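D-alanine--D-alanine ligase (Acinetobacter baumannii ACICU, PDB 5D8D) catalyses the ATP-dependent joining of two D-alanine molecules into D-alanyl-D-alanine, a building block of bacterial peptidoglycan. Local coordinates at residues A[30-33]-A[34-38]; A[293-296]-A[297-301]. One frame throughout, in Å; residues are numbered along the deposited sequence.

Contact 1 of 2, residues A[30-33]-A[34-38]; sequences AVLD and ALLRS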
# COMPACT_ATOMS: atom_id res chain seq x y z
N ALA A 30 23.77 -10.94 10.93
CA ALA A 30 24.87 -10.59 10.01
C ALA A 30 25.01 -9.07 9.86
O ALA A 30 26.12 -8.53 9.83
CB ALA A 30 24.69 -11.26 8.66
N VAL A 31 23.87 -8.36 9.82
CA VAL A 31 23.91 -6.91 9.70
C VAL A 31 24.45 -6.26 10.97
O VAL A 31 25.23 -5.31 10.90
CB VAL A 31 22.54 -6.33 9.34
CG1 VAL A 31 22.59 -4.80 9.40
CG2 VAL A 31 22.16 -6.81 7.96
N LEU A 32 24.06 -6.79 12.11
CA LEU A 32 24.57 -6.27 13.38
C LEU A 32 26.08 -6.36 13.48
O LEU A 32 26.75 -5.36 13.74
CB LEU A 32 23.92 -6.99 14.56
CG LEU A 32 24.20 -6.46 15.95
CD1 LEU A 32 23.67 -5.05 16.10
CD2 LEU A 32 23.55 -7.37 16.96
N ASP A 33 26.61 -7.55 13.23
CA ASP A 33 28.06 -7.76 13.25
C ASP A 33 28.81 -6.85 12.29
O ASP A 33 29.92 -6.42 12.58
CB ASP A 33 28.45 -9.22 12.95
CG ASP A 33 28.15 -10.18 14.11
OD1 ASP A 33 28.24 -9.78 15.30
OD2 ASP A 33 27.86 -11.37 13.81
N ALA A 34 28.22 -6.58 11.15
CA ALA A 34 28.86 -5.77 10.14
C ALA A 34 28.88 -4.29 10.55
O ALA A 34 29.89 -3.60 10.39
CB ALA A 34 28.16 -5.95 8.78
N LEU A 35 27.75 -3.81 11.06
CA LEU A 35 27.69 -2.42 11.49
C LEU A 35 28.65 -2.22 12.64
O LEU A 35 29.46 -1.30 12.58
CB LEU A 35 26.25 -2.01 11.87
CG LEU A 35 25.27 -2.02 10.69
CD1 LEU A 35 23.85 -1.75 11.16
CD2 LEU A 35 25.69 -1.07 9.56
N LEU A 36 28.66 -3.13 13.62
CA LEU A 36 29.61 -3.04 14.76
C LEU A 36 31.08 -3.06 14.34
O LEU A 36 31.89 -2.25 14.83
CB LEU A 36 29.35 -4.16 15.75
CG LEU A 36 28.04 -4.07 16.53
CD1 LEU A 36 27.68 -5.38 17.20
CD2 LEU A 36 28.14 -2.98 17.59
N ARG A 37 31.46 -3.94 13.42
CA ARG A 37 32.85 -3.90 12.89
C ARG A 37 33.18 -2.53 12.35
O ARG A 37 34.33 -2.12 12.41
CB ARG A 37 33.02 -4.85 11.72
CG ARG A 37 33.31 -6.29 12.07
CD ARG A 37 33.12 -7.08 10.79
NE ARG A 37 32.63 -8.39 11.12
CZ ARG A 37 31.73 -9.07 10.45
NH1 ARG A 37 31.19 -8.59 9.32
NH2 ARG A 37 31.40 -10.29 10.90
N SER A 38 32.18 -1.87 11.75
CA SER A 38 32.34 -0.55 11.13
C SER A 38 32.27 0.62 12.13
O SER A 38 32.24 1.78 11.72
CB SER A 38 31.31 -0.36 10.02
OG SER A 38 31.26 -1.47 9.16

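Contact 2 of 2, residues A[293-296]-A[297-301]; sequences DELC and VAILE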
# COMPACT_ATOMS: atom_id res chain seq x y z
N ASP A 293 30.32 -5.47 4.75
CA ASP A 293 30.27 -4.39 5.76
C ASP A 293 30.07 -3.02 5.10
O ASP A 293 29.37 -2.17 5.63
CB ASP A 293 31.52 -4.36 6.65
CG ASP A 293 31.76 -5.66 7.38
OD1 ASP A 293 31.03 -6.65 7.17
OD2 ASP A 293 32.73 -5.72 8.16
N GLU A 294 30.68 -2.84 3.94
CA GLU A 294 30.54 -1.59 3.20
C GLU A 294 29.11 -1.50 2.69
O GLU A 294 28.47 -0.46 2.80
CB GLU A 294 31.56 -1.49 2.05
CG GLU A 294 32.98 -1.16 2.49
CD GLU A 294 34.05 -1.51 1.47
OE1 GLU A 294 33.88 -2.42 0.61
OE2 GLU A 294 35.13 -0.89 1.53
N LEU A 295 28.60 -2.60 2.17
CA LEU A 295 27.21 -2.67 1.74
C LEU A 295 26.26 -2.23 2.88
O LEU A 295 25.34 -1.44 2.64
CB LEU A 295 26.87 -4.10 1.26
CG LEU A 295 25.42 -4.48 1.10
CD1 LEU A 295 24.78 -3.54 0.09
CD2 LEU A 295 25.29 -5.93 0.67
N CYS A 296 26.52 -2.69 4.11
CA CYS A 296 25.65 -2.37 5.23
C CYS A 296 25.75 -0.89 5.57
O CYS A 296 24.75 -0.25 5.75
CB CYS A 296 25.95 -3.23 6.44
SG CYS A 296 25.48 -4.97 6.22
N VAL A 297 26.93 -0.33 5.60
CA VAL A 297 27.02 1.12 5.80
C VAL A 297 26.26 1.92 4.68
O VAL A 297 25.57 2.90 4.95
CB VAL A 297 28.49 1.55 5.93
CG1 VAL A 297 28.66 3.06 5.81
CG2 VAL A 297 29.03 1.08 7.28
N ALA A 298 26.36 1.46 3.45
CA ALA A 298 25.75 2.16 2.33
C ALA A 298 24.21 2.10 2.39
O ALA A 298 23.52 3.08 2.08
CB ALA A 298 26.28 1.62 1.01
N ILE A 299 23.66 0.95 2.77
CA ILE A 299 22.24 0.85 3.03
C ILE A 299 21.87 1.87 4.14
O ILE A 299 20.95 2.67 3.98
CB ILE A 299 21.82 -0.60 3.38
CG1 ILE A 299 21.94 -1.48 2.13
CG2 ILE A 299 20.39 -0.68 3.92
CD1 ILE A 299 21.99 -2.99 2.39
N LEU A 300 22.60 1.89 5.23
CA LEU A 300 22.26 2.77 6.35
C LEU A 300 22.40 4.26 5.98
O LEU A 300 21.76 5.12 6.58
CB LEU A 300 23.17 2.44 7.55
CG LEU A 300 22.83 3.11 8.87
CD1 LEU A 300 21.40 2.80 9.27
CD2 LEU A 300 23.78 2.61 9.94
N GLU A 301 23.25 4.57 5.01
CA GLU A 301 23.48 5.96 4.59
C GLU A 301 22.24 6.60 3.99
O GLU A 301 22.09 7.79 4.09
CB GLU A 301 24.65 6.05 3.62
CG GLU A 301 25.99 6.16 4.34
CD GLU A 301 27.16 6.05 3.40
OE1 GLU A 301 26.91 5.75 2.22
OE2 GLU A 301 28.32 6.27 3.86

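Contact 1 of 2, residues A[30-33]-A[34-38]
Val31 and Leu35, one helical turn apart, lie side by side and point the same way, with Val31 CG1 3.7 Å from Leu35 CD1. Leu32 and Leu36 repeat the arrangement on the next flank of the helix, Leu32 CG meeting Leu36 CD1 at 3.9 Å. In Leu36, CG stands beside the backbone N and opposite the carbonyl carbon (chi1 -69°), a setting that turns the branch back along the helix over Leu32 O. Arg37 folds back in a similar way: its chain bends at chi3 (-148°), laying one face of the guanidinium over Asp33 O, off-centre toward the rim, while NH2 comes within 3.7 Å of Asp33 CB. The Asp33 carboxylate and the guanidinium of Arg37 are not in contact, with Asp33 OD2 4.7 Å from Arg37 NH2; Arg37 NH1 instead makes a salt bridge with Asp293.

Beneath these side chains run the i to i+4 backbone bonds, among them Leu36 N to Leu32 O at 2.9 Å, nearly straight at 173°. At the C-terminal end, where Ser38 leaves helical geometry, Ser38 OG donates to Ala34 O at 2.8 Å; Ser38 N bonds the same oxygen from the opposite face of the carbonyl plane. Val31 and Leu35 also touch Phe62, and Leu32 and Leu35 touch Ala42, which fits the place of this turn: the end of helix 21-37, the crossover of a Rossmann-like beta-alpha-beta unit between parallel strands 9-13 and 41-45.

Contact 2 of 2, residues A[293-296]-A[297-301]
Helix 292-301, within the C-terminal ATP-grasp region of the ligase, joins Leu295 to Ile299 across one turn, a worked example of i to i+4 pairing on the buried side of an alpha-helix. The two side chains cross at a slant, their CD1 atoms 3.7 Å apart, and Ile299 CD1 also comes within 4.0 Å of Leu295 CG. Different first torsions bring them together: Leu295 sends CG away from its own backbone N (chi1 165°), whereas Ile299 CG1 sits next to its N (chi1 -69°) and lies 3.4 Å from Leu295 O. The isoleucine therefore packs against both the side chain and the carbonyl of the preceding turn. Trp251 and Phe62 add further apolar contacts to Ile299.

Around the rest of the turn the contact is made chiefly with the backbone. Ala298 CB lies against the carbonyl oxygens of Glu294 and Leu295, and Val297 turns CG2 toward Asp293 O. Cys296, also buried, touches Met275, Ala34 and Leu35, which places this side of the helix against helix 21-37. Near the start of the segment, Glu294 OE1 accepts a hydrogen bond from Ser291 N, just before the helix. Four successive backbone bonds bind the turn, running from Val297 N to Asp293 O through to Leu300 N to Cys296 O; in the third of them, Ile299 N reaches Leu295 O at 2.9 Å.

In the fold
Contacts 1 and 2 show how two helical turns from distant parts of the sequence can share an interface: their centres are 10 Å apart, and they meet directly. The Arg37-Asp293 salt bridge spans the two at 2.9 Å from NH1 to OD1, and beside it Ala34 CB lies 3.4 Å from Asp293 OD1 and 3.8 Å from Cys296 SG. Leu35 CD2 adds an apolar touch on Cys296 CB at 3.8 Å. Helix 292-301, late in the chain, is thus fastened to the N-terminal Rossmann-like unit by one charged and several apolar contacts. Contact 1 lies away from the annotated sites; in contact 2, Ile299 is about 12 Å, side chain to side chain, from Asn270, a predicted magnesium ligand.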